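Local coordinates for acetone carboxylase alpha subunit (Xanthobacter autotrophicus Py2, PDB 5M45), which forms the alpha subunit of a multisubunit carboxylase, belongs to the hydantoinase B/oxoprolinase family and holds a manganese ion, at residues 119-122 with 123-127; 20-24 with 25-29; 109-112 with 113-116; 132-135 with 136-139. All blocks are in the same frame, centred on the assembly; numbering follows the deposited sequence.

Contact 1 of 4, residues 119-122 with 123-127; sequences IKYM and IENNW. With AE4 (3,6,9,12,15-pentaoxaheptadecan-1-ol), chain P.
Met-122 lies against the indole of Trp-127 where helix 111-124 ends. Its CG stands over one face of the five-membered ring, 3.6 Å from the centroid, as a CH-pi contact; SD, oblique to that ring, reaches to 3.4 Å from Trp-127 CD1 in a Met-aromatic pair. An unbranched, pliable methionine suits this place because it can be laid along a flat ring. At the benzo end of the indole, Tyr-121 presents its edge to the Trp-127 face, an offset edge-to-face pair with planes at 70°. One turn of helix also brings Ile-119 CG2 and Ile-123 CD1 to 4.0 Å, next to Leu-24 and Trp-169.

The backbone closes as a Schellman motif: Trp-127 N donates to Met-122 O (3.1 Å), Asn-126 has positive phi, and its N gives Ile-123 O a weak bond. Just before, Asn-125 puts ND2 3.3 Å above the centre of the Tyr-121 ring and donates nearly straight to Tyr-121 O (2.9 Å, 165°). That oxygen is gripped twice, since Asn-125 N donates to it as well; the amide itself is held at both ends, its OD1 accepting from His-769 N. Tyr-121 OH bonds to His-218 and Arg-222 of the second subunit. Farthest out, the extended chain of Lys-120 carries NZ to 2.9 Å from AE4 O19, while Asp-100 supplies a countercharge.

Contact 2 of 4, residues 20-24 with 25-29; sequences GGETL and KEHRD
With chi1 of 66°, Thr-23 sets OG1 between its backbone N and carbonyl carbon, facing the helix that follows, and Glu-26, with CG beside its own backbone N (chi1 -77°), sends its extended chain back toward Thr-23. The two residues make a capping box at the start of helix 24-38. Thr-23, the N-cap, accepts from Glu-26 N through OG1 at 3.0 Å; in return Thr-23 N donates to Glu-26 OE1 at 3.1 Å, meeting it from above the carboxylate plane. Threonine suits the N-cap because its short hydroxyl side chain satisfies an amide of the first turn that has no helical carbonyl before it, and glutamate three residues on is long enough to return the favour. A water also links Glu-26 OE1 to Gly-21 O.

A second clasp lies beside the box. Glu-22 OE1 accepts from His-27 ND1 at 2.9 Å with a nearly straight bond (168°). The oxygen lies close to the imidazole plane, at its edge, whereas the carboxylate stands almost perpendicular to the ring. The carboxylate probably favours a proton on ND1, and the buried ring is held at its other nitrogen too, since NE2 bonds to Tyr-265 OH. Glu-22 OE2 forms a salt bridge with Arg-30. Leu-24, by contrast, turns its apolar chain into the protein against Ile-123 and Trp-169. At the surface, Lys-25 bends at its last torsion and serves two acids, Glu-124 and Asp-29; its NZ lies 3.0 Å from Asp-29 OD2, on that oxygen's syn lone pair.

Contact 3 of 4, residues 109-112 with 113-116; sequences IIHV and GTMG. With AE4 (3,6,9,12,15-pentaoxaheptadecan-1-ol), chain P.
The hydroxyl of Thr-114 and the imidazole of His-111 share the shortest polar bond here, OG1 to ND1 at 2.8 Å, and either atom could be the donor. OG1 comes to the edge of the ring, near its plane. Threonine fits because its short hydroxyl branch can meet a ring three residues earlier; chi1 of 67°, with OG1 between the backbone N and carbonyl carbon, aims it at ND1. On one face of the imidazole, Ile-110 CG2 packs 3.5 Å above the plane, toward the rim. NE2 is met less firmly than ND1, by a weak hydrogen bond to Asp-153.

Among the backbone bonds at this end of helix 111-124, the firm one across the contact is Met-115 N to His-111 O (3.0 Å), with weak ones on either side of it in sequence: Gly-113 N and Thr-114 N each give Ile-110 O a weak bond, as Gly-116 N does Val-112 O. A water 2.9 Å from Gly-113 N links that amide to Ile-109 O. The bent thioether chain brings Met-115 CE to 3.4 Å from His-111 O. Val-112 turns its branched side chain toward Thr-93, Ser-101 and Thr-104 of the adjoining strands.

Gly-113 and Gly-116 line the pocket of AE4. With no side chain at Gly-116, O19 of AE4 can come to 3.6 Å from Gly-116 C, and it gives a weak bond to Gly-113 O. His-111, its side chain about 5 Å from the manganese ion, probably belongs to the second shell of that metal site, formed by His-150, Asp-153 and His-175.

Contact 4 of 4, residues 132-135 with 136-139; sequences GVHD and KDIF
Asp-137 and His-134 are joined by two hydrogen bonds that run in opposite directions. Asp-137 N donates to His-134 O at 3.0 Å, closing the turn, and His-134 N donates to Asp-137 OD2, also at 3.0 Å, with a moderately bent bond (149°) that meets the oxygen from above the carboxylate plane. The carboxylate reaches that amide because CG lies beside Asp-137's own backbone N, anti to its carbonyl carbon (chi1 -79°). A short acid suits the place, having just the reach to fold back over the turn. Lys-205 forms a salt bridge with OD2 and probably balances its charge, while OD1 accepts from two waters: one lies 3.0 Å from His-134 ND1 at the edge of that ring, the other donates to Asp-135 O at 2.8 Å. Much of this buried carboxylate's hydrogen-bonding capacity is therefore used.

Asp-135 and Lys-136 occupy the two corners, and their side chains run alongside each other without their charged ends touching. Lys-136 takes the positive phi that its corner demands, a site often filled by glycine.

The packing involves the residues just before the turn. Gly-132, at a phi of 90° that favours glycine, sets its carbonyl carbon above the centre of the His-134 ring. Its O, which also accepts from Lys-205 NZ, lies in the plane of the Phe-139 ring, at the edge, 3.7 Å from CZ. Val-133 CG2 is 4.3 Å from the same Phe-139 CZ. The whole is a type II beta turn from His-134 to Asp-137 leading into strand 138-141, which runs between strands 153-162 and 204-208 of an antiparallel sheet.

How the contacts relate
The contacts follow the chain in the order 2, 3, 1, 4. Contacts 3 and 1 lie at the two ends of helix 111-124, their centres about 16 Å apart, and both touch AE4; the helix spans from the neighbourhood of the manganese site to the interface with the second subunit. Contact 2 begins helix 24-38, which packs against that helix; its centre is about 11 Å from contact 1, and the two are in touch, Ile-123 packing on Leu-24 and Glu-124 forming a salt bridge with Lys-25. Contact 4 takes the chain from this helix into the antiparallel sheet, with Phe-139 resting on Met-122 and Trp-127. Contacts 2 and 3, about 22 Å apart between centres, do not touch.

Contact 1 of 4, residues 119-122 with 123-127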
loop_
_atom_site.group_PDB
_atom_site.type_symbol
_atom_site.label_atom_id
_atom_site.label_comp_id
_atom_site.label_asym_id
_atom_site.label_seq_id
_atom_site.Cartn_x
_atom_site.Cartn_y
_atom_site.Cartn_z
ATOM N N ILE A 119 -20.671 5.633 0.382
ATOM C CA ILE A 119 -21.808 5.224 -0.451
ATOM C C ILE A 119 -22.098 6.318 -1.526
ATOM O O ILE A 119 -22.270 6.002 -2.705
ATOM C CB ILE A 119 -23.063 4.955 0.405
ATOM C CG1 ILE A 119 -22.894 3.686 1.238
ATOM C CG2 ILE A 119 -24.310 4.803 -0.474
ATOM C CD1 ILE A 119 -23.803 3.584 2.457
ATOM N N LYS A 120 -22.092 7.590 -1.115
ATOM C CA LYS A 120 -22.363 8.671 -2.061
ATOM C C LYS A 120 -21.269 8.790 -3.159
ATOM O O LYS A 120 -21.578 9.136 -4.311
ATOM C CB LYS A 120 -22.590 10.001 -1.320
ATOM C CG LYS A 120 -23.864 10.000 -0.484
ATOM C CD LYS A 120 -23.904 11.092 0.588
ATOM C CE LYS A 120 -25.016 10.827 1.585
ATOM N NZ LYS A 120 -25.132 11.865 2.624
ATOM N N TYR A 121 -20.009 8.496 -2.819
ATOM C CA TYR A 121 -18.948 8.417 -3.824
ATOM C C TYR A 121 -19.264 7.333 -4.900
ATOM O O TYR A 121 -19.080 7.559 -6.107
ATOM C CB TYR A 121 -17.574 8.156 -3.175
ATOM C CG TYR A 121 -16.402 8.209 -4.145
ATOM C CD1 TYR A 121 -15.791 9.424 -4.459
ATOM C CD2 TYR A 121 -15.921 7.064 -4.770
ATOM C CE1 TYR A 121 -14.717 9.486 -5.342
ATOM C CE2 TYR A 121 -14.833 7.112 -5.657
ATOM C CZ TYR A 121 -14.240 8.319 -5.946
ATOM O OH TYR A 121 -13.201 8.403 -6.819
ATOM N N MET A 122 -19.696 6.162 -4.459
ATOM C CA MET A 122 -20.147 5.096 -5.385
ATOM C C MET A 122 -21.306 5.542 -6.263
ATOM O O MET A 122 -21.331 5.276 -7.481
ATOM C CB MET A 122 -20.490 3.780 -4.632
ATOM C CG MET A 122 -19.288 3.129 -3.915
ATOM S SD MET A 122 -19.555 1.445 -3.312
ATOM C CE MET A 122 -20.388 1.704 -1.767
ATOM N N ILE A 123 -22.255 6.234 -5.670
ATOM C CA ILE A 123 -23.414 6.778 -6.405
ATOM C C ILE A 123 -22.932 7.742 -7.502
ATOM O O ILE A 123 -23.253 7.583 -8.679
ATOM C CB ILE A 123 -24.406 7.471 -5.440
ATOM C CG1 ILE A 123 -25.023 6.428 -4.508
ATOM C CG2 ILE A 123 -25.494 8.208 -6.233
ATOM C CD1 ILE A 123 -25.971 6.967 -3.456
ATOM N N GLU A 124 -22.112 8.703 -7.111
ATOM C CA GLU A 124 -21.676 9.783 -7.983
ATOM C C GLU A 124 -20.675 9.358 -9.058
ATOM O O GLU A 124 -20.529 10.048 -10.069
ATOM C CB GLU A 124 -21.040 10.842 -7.105
ATOM C CG GLU A 124 -20.929 12.197 -7.690
ATOM C CD GLU A 124 -22.255 12.914 -8.014
ATOM O OE1 GLU A 124 -22.075 14.078 -8.427
ATOM O OE2 GLU A 124 -23.439 12.441 -7.958
ATOM N N ASN A 125 -19.958 8.250 -8.846
ATOM C CA ASN A 125 -18.957 7.769 -9.804
ATOM C C ASN A 125 -19.406 6.514 -10.614
ATOM O O ASN A 125 -18.592 5.866 -11.290
ATOM C CB ASN A 125 -17.654 7.525 -9.084
ATOM C CG ASN A 125 -16.982 8.824 -8.682
ATOM O OD1 ASN A 125 -16.209 9.389 -9.468
ATOM N ND2 ASN A 125 -17.324 9.349 -7.508
ATOM N N ASN A 126 -20.701 6.209 -10.577
ATOM C CA ASN A 126 -21.312 5.202 -11.447
ATOM C C ASN A 126 -20.772 3.785 -11.212
ATOM O O ASN A 126 -20.568 2.994 -12.162
ATOM C CB ASN A 126 -21.235 5.621 -12.914
ATOM C CG ASN A 126 -22.277 4.914 -13.794
ATOM O OD1 ASN A 126 -23.165 4.240 -13.312
ATOM N ND2 ASN A 126 -22.173 5.122 -15.095
ATOM N N TRP A 127 -20.610 3.452 -9.937
ATOM C CA TRP A 127 -20.419 2.076 -9.515
ATOM C C TRP A 127 -21.559 1.167 -10.015
ATOM O O TRP A 127 -21.343 -0.033 -10.215
ATOM C CB TRP A 127 -20.335 1.972 -7.991
ATOM C CG TRP A 127 -18.970 1.739 -7.391
ATOM C CD1 TRP A 127 -18.653 0.734 -6.520
ATOM C CD2 TRP A 127 -17.780 2.516 -7.548
ATOM N NE1 TRP A 127 -17.338 0.812 -6.152
ATOM C CE2 TRP A 127 -16.770 1.907 -6.737
ATOM C CE3 TRP A 127 -17.444 3.640 -8.288
ATOM C CZ2 TRP A 127 -15.463 2.393 -6.658
ATOM C CZ3 TRP A 127 -16.127 4.146 -8.199
ATOM C CH2 TRP A 127 -15.155 3.498 -7.387
HETATM C C2 AE4 P . -27.068 25.479 0.965
HETATM C C3 AE4 P . -27.157 24.299 -0.001
HETATM O O4 AE4 P . -28.021 23.299 0.549
HETATM C C5 AE4 P . -28.560 22.357 -0.391
HETATM C C6 AE4 P . -28.842 21.014 0.292
HETATM O O7 AE4 P . -27.930 19.983 -0.119
HETATM C C8 AE4 P . -26.609 20.164 0.413
HETATM C C9 AE4 P . -25.696 19.082 -0.138
HETATM C C11 AE4 P . -24.612 18.071 1.760
HETATM O O10 AE4 P . -25.652 17.996 0.789
HETATM C C12 AE4 P . -25.188 17.739 3.125
HETATM O O13 AE4 P . -25.192 16.326 3.340
HETATM C C14 AE4 P . -25.153 15.998 4.723
HETATM C C15 AE4 P . -25.360 14.498 4.906
HETATM O O16 AE4 P . -24.174 13.825 4.487
HETATM C C17 AE4 P . -23.296 13.461 5.545
HETATM C C18 AE4 P . -22.191 12.597 4.948
HETATM O O19 AE4 P . -22.771 11.444 4.295
#

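Contact 2 of 4, residues 20-24 with 25-29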
loop_
_atom_site.group_PDB
_atom_site.type_symbol
_atom_site.label_atom_id
_atom_site.label_comp_id
_atom_site.label_asym_id
_atom_site.label_seq_id
_atom_site.Cartn_x
_atom_site.Cartn_y
_atom_site.Cartn_z
ATOM N N GLY A 20 -38.519 1.377 -7.812
ATOM C CA GLY A 20 -39.215 2.329 -8.691
ATOM C C GLY A 20 -38.538 2.555 -10.055
ATOM O O GLY A 20 -39.177 3.077 -10.968
ATOM N N GLY A 21 -37.255 2.196 -10.195
ATOM C CA GLY A 21 -36.563 2.239 -11.486
ATOM C C GLY A 21 -35.561 3.357 -11.731
ATOM O O GLY A 21 -34.926 3.404 -12.800
ATOM N N GLU A 22 -35.413 4.277 -10.789
ATOM C CA GLU A 22 -34.353 5.274 -10.915
ATOM C C GLU A 22 -32.976 4.616 -10.746
ATOM O O GLU A 22 -32.830 3.660 -9.974
ATOM C CB GLU A 22 -34.515 6.354 -9.855
ATOM C CG GLU A 22 -35.744 7.241 -10.018
ATOM C CD GLU A 22 -35.896 8.155 -8.821
ATOM O OE1 GLU A 22 -36.106 7.631 -7.680
ATOM O OE2 GLU A 22 -35.761 9.388 -9.002
ATOM N N THR A 23 -31.969 5.135 -11.434
ATOM C CA THR A 23 -30.569 4.830 -11.038
ATOM C C THR A 23 -30.257 5.443 -9.650
ATOM O O THR A 23 -30.956 6.354 -9.179
ATOM C CB THR A 23 -29.507 5.380 -12.053
ATOM O OG1 THR A 23 -29.521 6.825 -12.072
ATOM C CG2 THR A 23 -29.769 4.843 -13.463
ATOM N N LEU A 24 -29.210 4.933 -9.015
ATOM C CA LEU A 24 -28.724 5.535 -7.745
ATOM C C LEU A 24 -28.502 7.048 -7.857
ATOM O O LEU A 24 -28.936 7.808 -6.981
ATOM C CB LEU A 24 -27.454 4.835 -7.253
ATOM C CG LEU A 24 -27.582 3.416 -6.702
ATOM C CD1 LEU A 24 -26.191 2.798 -6.599
ATOM C CD2 LEU A 24 -28.270 3.375 -5.348
ATOM N N LYS A 25 -27.844 7.485 -8.927
ATOM C CA LYS A 25 -27.547 8.922 -9.122
ATOM C C LYS A 25 -28.817 9.744 -9.400
ATOM O O LYS A 25 -28.968 10.821 -8.836
ATOM C CB LYS A 25 -26.505 9.141 -10.241
ATOM C CG LYS A 25 -26.120 10.619 -10.415
ATOM C CD LYS A 25 -24.892 10.821 -11.281
ATOM C CE LYS A 25 -24.709 12.277 -11.747
ATOM N NZ LYS A 25 -24.743 13.227 -10.593
ATOM N N GLU A 26 -29.726 9.229 -10.240
ATOM C CA GLU A 26 -31.016 9.898 -10.514
ATOM C C GLU A 26 -31.804 10.109 -9.217
ATOM O O GLU A 26 -32.341 11.214 -8.979
ATOM C CB GLU A 26 -31.869 9.108 -11.520
ATOM C CG GLU A 26 -31.418 9.263 -12.977
ATOM C CD GLU A 26 -32.020 8.233 -13.931
ATOM O OE1 GLU A 26 -32.739 7.308 -13.451
ATOM O OE2 GLU A 26 -31.742 8.378 -15.158
ATOM N N HIS A 27 -31.839 9.061 -8.383
ATOM C CA HIS A 27 -32.547 9.060 -7.117
ATOM C C HIS A 27 -31.978 10.122 -6.144
ATOM O O HIS A 27 -32.695 10.994 -5.653
ATOM C CB HIS A 27 -32.472 7.647 -6.513
ATOM C CG HIS A 27 -33.267 7.454 -5.251
ATOM N ND1 HIS A 27 -34.650 7.450 -5.233
ATOM C CD2 HIS A 27 -32.881 7.202 -3.979
ATOM C CE1 HIS A 27 -35.073 7.207 -4.007
ATOM N NE2 HIS A 27 -34.020 7.057 -3.228
ATOM N N ARG A 28 -30.683 10.047 -5.886
ATOM C CA ARG A 28 -30.029 11.027 -5.007
ATOM C C ARG A 28 -30.151 12.464 -5.540
ATOM O O ARG A 28 -30.482 13.364 -4.785
ATOM C CB ARG A 28 -28.563 10.675 -4.738
ATOM C CG ARG A 28 -27.899 11.701 -3.826
ATOM C CD ARG A 28 -26.584 11.290 -3.241
ATOM N NE ARG A 28 -26.087 12.336 -2.342
ATOM C CZ ARG A 28 -25.267 13.336 -2.682
ATOM N NH1 ARG A 28 -24.788 13.458 -3.923
ATOM N NH2 ARG A 28 -24.915 14.233 -1.769
ATOM N N ASP A 29 -29.904 12.681 -6.834
ATOM C CA ASP A 29 -29.994 14.040 -7.400
ATOM C C ASP A 29 -31.399 14.674 -7.210
ATOM O O ASP A 29 -31.495 15.879 -6.912
ATOM C CB ASP A 29 -29.571 14.079 -8.875
ATOM C CG ASP A 29 -28.050 13.888 -9.089
ATOM O OD1 ASP A 29 -27.235 13.874 -8.138
ATOM O OD2 ASP A 29 -27.642 13.715 -10.250
HETATM O O HOH W 1 -33.637 5.317 -14.638
#

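Contact 3 of 4, residues 109-112 with 113-116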
loop_
_atom_site.group_PDB
_atom_site.type_symbol
_atom_site.label_atom_id
_atom_site.label_comp_id
_atom_site.label_asym_id
_atom_site.label_seq_id
_atom_site.Cartn_x
_atom_site.Cartn_y
_atom_site.Cartn_z
ATOM N N ILE A 109 -19.389 6.728 16.332
ATOM C CA ILE A 109 -20.455 7.152 15.430
ATOM C C ILE A 109 -20.060 8.268 14.478
ATOM O O ILE A 109 -20.879 8.662 13.666
ATOM C CB ILE A 109 -21.791 7.496 16.163
ATOM C CG1 ILE A 109 -21.656 8.728 17.062
ATOM C CG2 ILE A 109 -22.314 6.279 16.917
ATOM C CD1 ILE A 109 -22.975 9.153 17.680
ATOM N N ILE A 110 -18.813 8.737 14.515
ATOM C CA ILE A 110 -18.287 9.594 13.425
ATOM C C ILE A 110 -18.446 8.894 12.078
ATOM O O ILE A 110 -18.586 9.543 11.038
ATOM C CB ILE A 110 -16.806 10.048 13.680
ATOM C CG1 ILE A 110 -16.450 11.273 12.821
ATOM C CG2 ILE A 110 -15.819 8.900 13.440
ATOM C CD1 ILE A 110 -15.184 11.972 13.269
ATOM N N HIS A 111 -18.463 7.560 12.087
ATOM C CA HIS A 111 -18.572 6.781 10.853
ATOM C C HIS A 111 -19.972 6.677 10.274
ATOM O O HIS A 111 -20.141 6.191 9.145
ATOM C CB HIS A 111 -17.891 5.414 11.029
ATOM C CG HIS A 111 -16.437 5.542 11.341
ATOM N ND1 HIS A 111 -15.502 5.887 10.388
ATOM C CD2 HIS A 111 -15.761 5.459 12.510
ATOM C CE1 HIS A 111 -14.317 5.984 10.957
ATOM N NE2 HIS A 111 -14.447 5.722 12.245
ATOM N N VAL A 112 -20.974 7.184 10.984
ATOM C CA VAL A 112 -22.303 7.408 10.395
ATOM C C VAL A 112 -22.096 8.284 9.130
ATOM O O VAL A 112 -22.535 7.913 8.030
ATOM C CB VAL A 112 -23.299 8.056 11.393
ATOM C CG1 VAL A 112 -24.557 8.526 10.698
ATOM C CG2 VAL A 112 -23.643 7.104 12.535
ATOM N N GLY A 113 -21.354 9.390 9.289
ATOM C CA GLY A 113 -21.027 10.290 8.181
ATOM C C GLY A 113 -20.026 9.750 7.183
ATOM O O GLY A 113 -20.241 9.876 5.981
ATOM N N THR A 114 -18.919 9.141 7.650
ATOM C CA THR A 114 -17.872 8.629 6.711
ATOM C C THR A 114 -18.396 7.506 5.799
ATOM O O THR A 114 -18.145 7.516 4.593
ATOM C CB THR A 114 -16.597 8.148 7.406
ATOM O OG1 THR A 114 -16.893 6.988 8.183
ATOM C CG2 THR A 114 -16.027 9.207 8.305
ATOM N N MET A 115 -19.153 6.567 6.335
ATOM C CA MET A 115 -19.665 5.414 5.528
ATOM C C MET A 115 -20.760 5.887 4.541
ATOM O O MET A 115 -20.820 5.410 3.394
ATOM C CB MET A 115 -20.168 4.269 6.417
ATOM C CG MET A 115 -19.048 3.544 7.170
ATOM S SD MET A 115 -19.539 2.093 8.172
ATOM C CE MET A 115 -20.616 2.793 9.389
ATOM N N GLY A 116 -21.583 6.854 4.962
ATOM C CA GLY A 116 -22.547 7.463 4.034
ATOM C C GLY A 116 -21.878 8.215 2.882
ATOM O O GLY A 116 -22.327 8.137 1.712
HETATM C C2 AE4 P . -27.068 25.479 0.965
HETATM C C3 AE4 P . -27.157 24.299 -0.001
HETATM O O4 AE4 P . -28.021 23.299 0.549
HETATM C C5 AE4 P . -28.560 22.357 -0.391
HETATM C C6 AE4 P . -28.842 21.014 0.292
HETATM O O7 AE4 P . -27.930 19.983 -0.119
HETATM C C8 AE4 P . -26.609 20.164 0.413
HETATM C C9 AE4 P . -25.696 19.082 -0.138
HETATM C C11 AE4 P . -24.612 18.071 1.760
HETATM O O10 AE4 P . -25.652 17.996 0.789
HETATM C C12 AE4 P . -25.188 17.739 3.125
HETATM O O13 AE4 P . -25.192 16.326 3.340
HETATM C C14 AE4 P . -25.153 15.998 4.723
HETATM C C15 AE4 P . -25.360 14.498 4.906
HETATM O O16 AE4 P . -24.174 13.825 4.487
HETATM C C17 AE4 P . -23.296 13.461 5.545
HETATM C C18 AE4 P . -22.191 12.597 4.948
HETATM O O19 AE4 P . -22.771 11.444 4.295
HETATM O O HOH W 2 -21.338 11.154 11.597
#

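Contact 4 of 4, residues 132-135 with 136-139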
loop_
_atom_site.group_PDB
_atom_site.type_symbol
_atom_site.label_atom_id
_atom_site.label_comp_id
_atom_site.label_asym_id
_atom_site.label_seq_id
_atom_site.Cartn_x
_atom_site.Cartn_y
_atom_site.Cartn_z
ATOM N N GLY A 132 -20.723 -2.712 -10.845
ATOM C CA GLY A 132 -22.073 -3.193 -10.540
ATOM C C GLY A 132 -22.340 -3.281 -9.051
ATOM O O GLY A 132 -21.408 -3.527 -8.261
ATOM N N VAL A 133 -23.608 -3.097 -8.656
ATOM C CA VAL A 133 -24.037 -3.232 -7.255
ATOM C C VAL A 133 -25.132 -4.279 -7.228
ATOM O O VAL A 133 -26.269 -4.019 -7.676
ATOM C CB VAL A 133 -24.556 -1.888 -6.670
ATOM C CG1 VAL A 133 -25.079 -2.058 -5.237
ATOM C CG2 VAL A 133 -23.465 -0.823 -6.731
ATOM N N HIS A 134 -24.774 -5.480 -6.758
ATOM C CA HIS A 134 -25.634 -6.657 -6.833
ATOM C C HIS A 134 -25.990 -7.198 -5.453
ATOM O O HIS A 134 -25.213 -7.084 -4.491
ATOM C CB HIS A 134 -25.000 -7.763 -7.663
ATOM C CG HIS A 134 -24.530 -7.332 -9.015
ATOM N ND1 HIS A 134 -23.262 -7.611 -9.483
ATOM C CD2 HIS A 134 -25.161 -6.664 -10.011
ATOM C CE1 HIS A 134 -23.129 -7.136 -10.715
ATOM N NE2 HIS A 134 -24.271 -6.570 -11.068
ATOM N N ASP A 135 -27.158 -7.810 -5.374
ATOM C CA ASP A 135 -27.611 -8.481 -4.148
ATOM C C ASP A 135 -26.529 -9.511 -3.735
ATOM O O ASP A 135 -26.000 -10.233 -4.580
ATOM C CB ASP A 135 -28.973 -9.152 -4.400
ATOM C CG ASP A 135 -29.600 -9.730 -3.149
ATOM O OD1 ASP A 135 -29.308 -9.291 -2.039
ATOM O OD2 ASP A 135 -30.420 -10.659 -3.285
ATOM N N LYS A 136 -26.185 -9.478 -2.439
ATOM C CA LYS A 136 -25.154 -10.331 -1.792
ATOM C C LYS A 136 -23.683 -9.924 -2.053
ATOM O O LYS A 136 -22.754 -10.652 -1.684
ATOM C CB LYS A 136 -25.389 -11.809 -2.092
ATOM C CG LYS A 136 -26.778 -12.311 -1.731
ATOM C CD LYS A 136 -26.751 -13.835 -1.841
ATOM C CE LYS A 136 -28.139 -14.415 -1.729
ATOM N NZ LYS A 136 -28.719 -14.081 -0.394
ATOM N N ASP A 137 -23.467 -8.779 -2.726
ATOM C CA ASP A 137 -22.116 -8.226 -2.835
ATOM C C ASP A 137 -21.607 -7.768 -1.455
ATOM O O ASP A 137 -22.400 -7.473 -0.565
ATOM C CB ASP A 137 -22.082 -7.059 -3.833
ATOM C CG ASP A 137 -22.048 -7.513 -5.284
ATOM O OD1 ASP A 137 -21.916 -8.733 -5.582
ATOM O OD2 ASP A 137 -22.117 -6.629 -6.155
ATOM N N ILE A 138 -20.287 -7.741 -1.310
ATOM C CA ILE A 138 -19.610 -7.152 -0.140
ATOM C C ILE A 138 -18.570 -6.122 -0.607
ATOM O O ILE A 138 -17.676 -6.454 -1.403
ATOM C CB ILE A 138 -18.881 -8.241 0.695
ATOM C CG1 ILE A 138 -19.871 -9.314 1.151
ATOM C CG2 ILE A 138 -18.230 -7.623 1.939
ATOM C CD1 ILE A 138 -19.181 -10.544 1.816
ATOM N N PHE A 139 -18.693 -4.882 -0.108
ATOM C CA PHE A 139 -17.739 -3.807 -0.363
ATOM C C PHE A 139 -16.883 -3.530 0.880
ATOM O O PHE A 139 -17.355 -3.658 2.005
ATOM C CB PHE A 139 -18.461 -2.511 -0.871
ATOM C CG PHE A 139 -19.129 -2.671 -2.213
ATOM C CD1 PHE A 139 -18.430 -2.433 -3.396
ATOM C CD2 PHE A 139 -20.466 -3.059 -2.306
ATOM C CE1 PHE A 139 -19.044 -2.588 -4.641
ATOM C CE2 PHE A 139 -21.089 -3.232 -3.546
ATOM C CZ PHE A 139 -20.386 -2.998 -4.719
HETATM O O HOH W 3 -21.226 -9.293 -8.051
HETATM O O HOH W 4 -23.403 -11.003 -5.187
#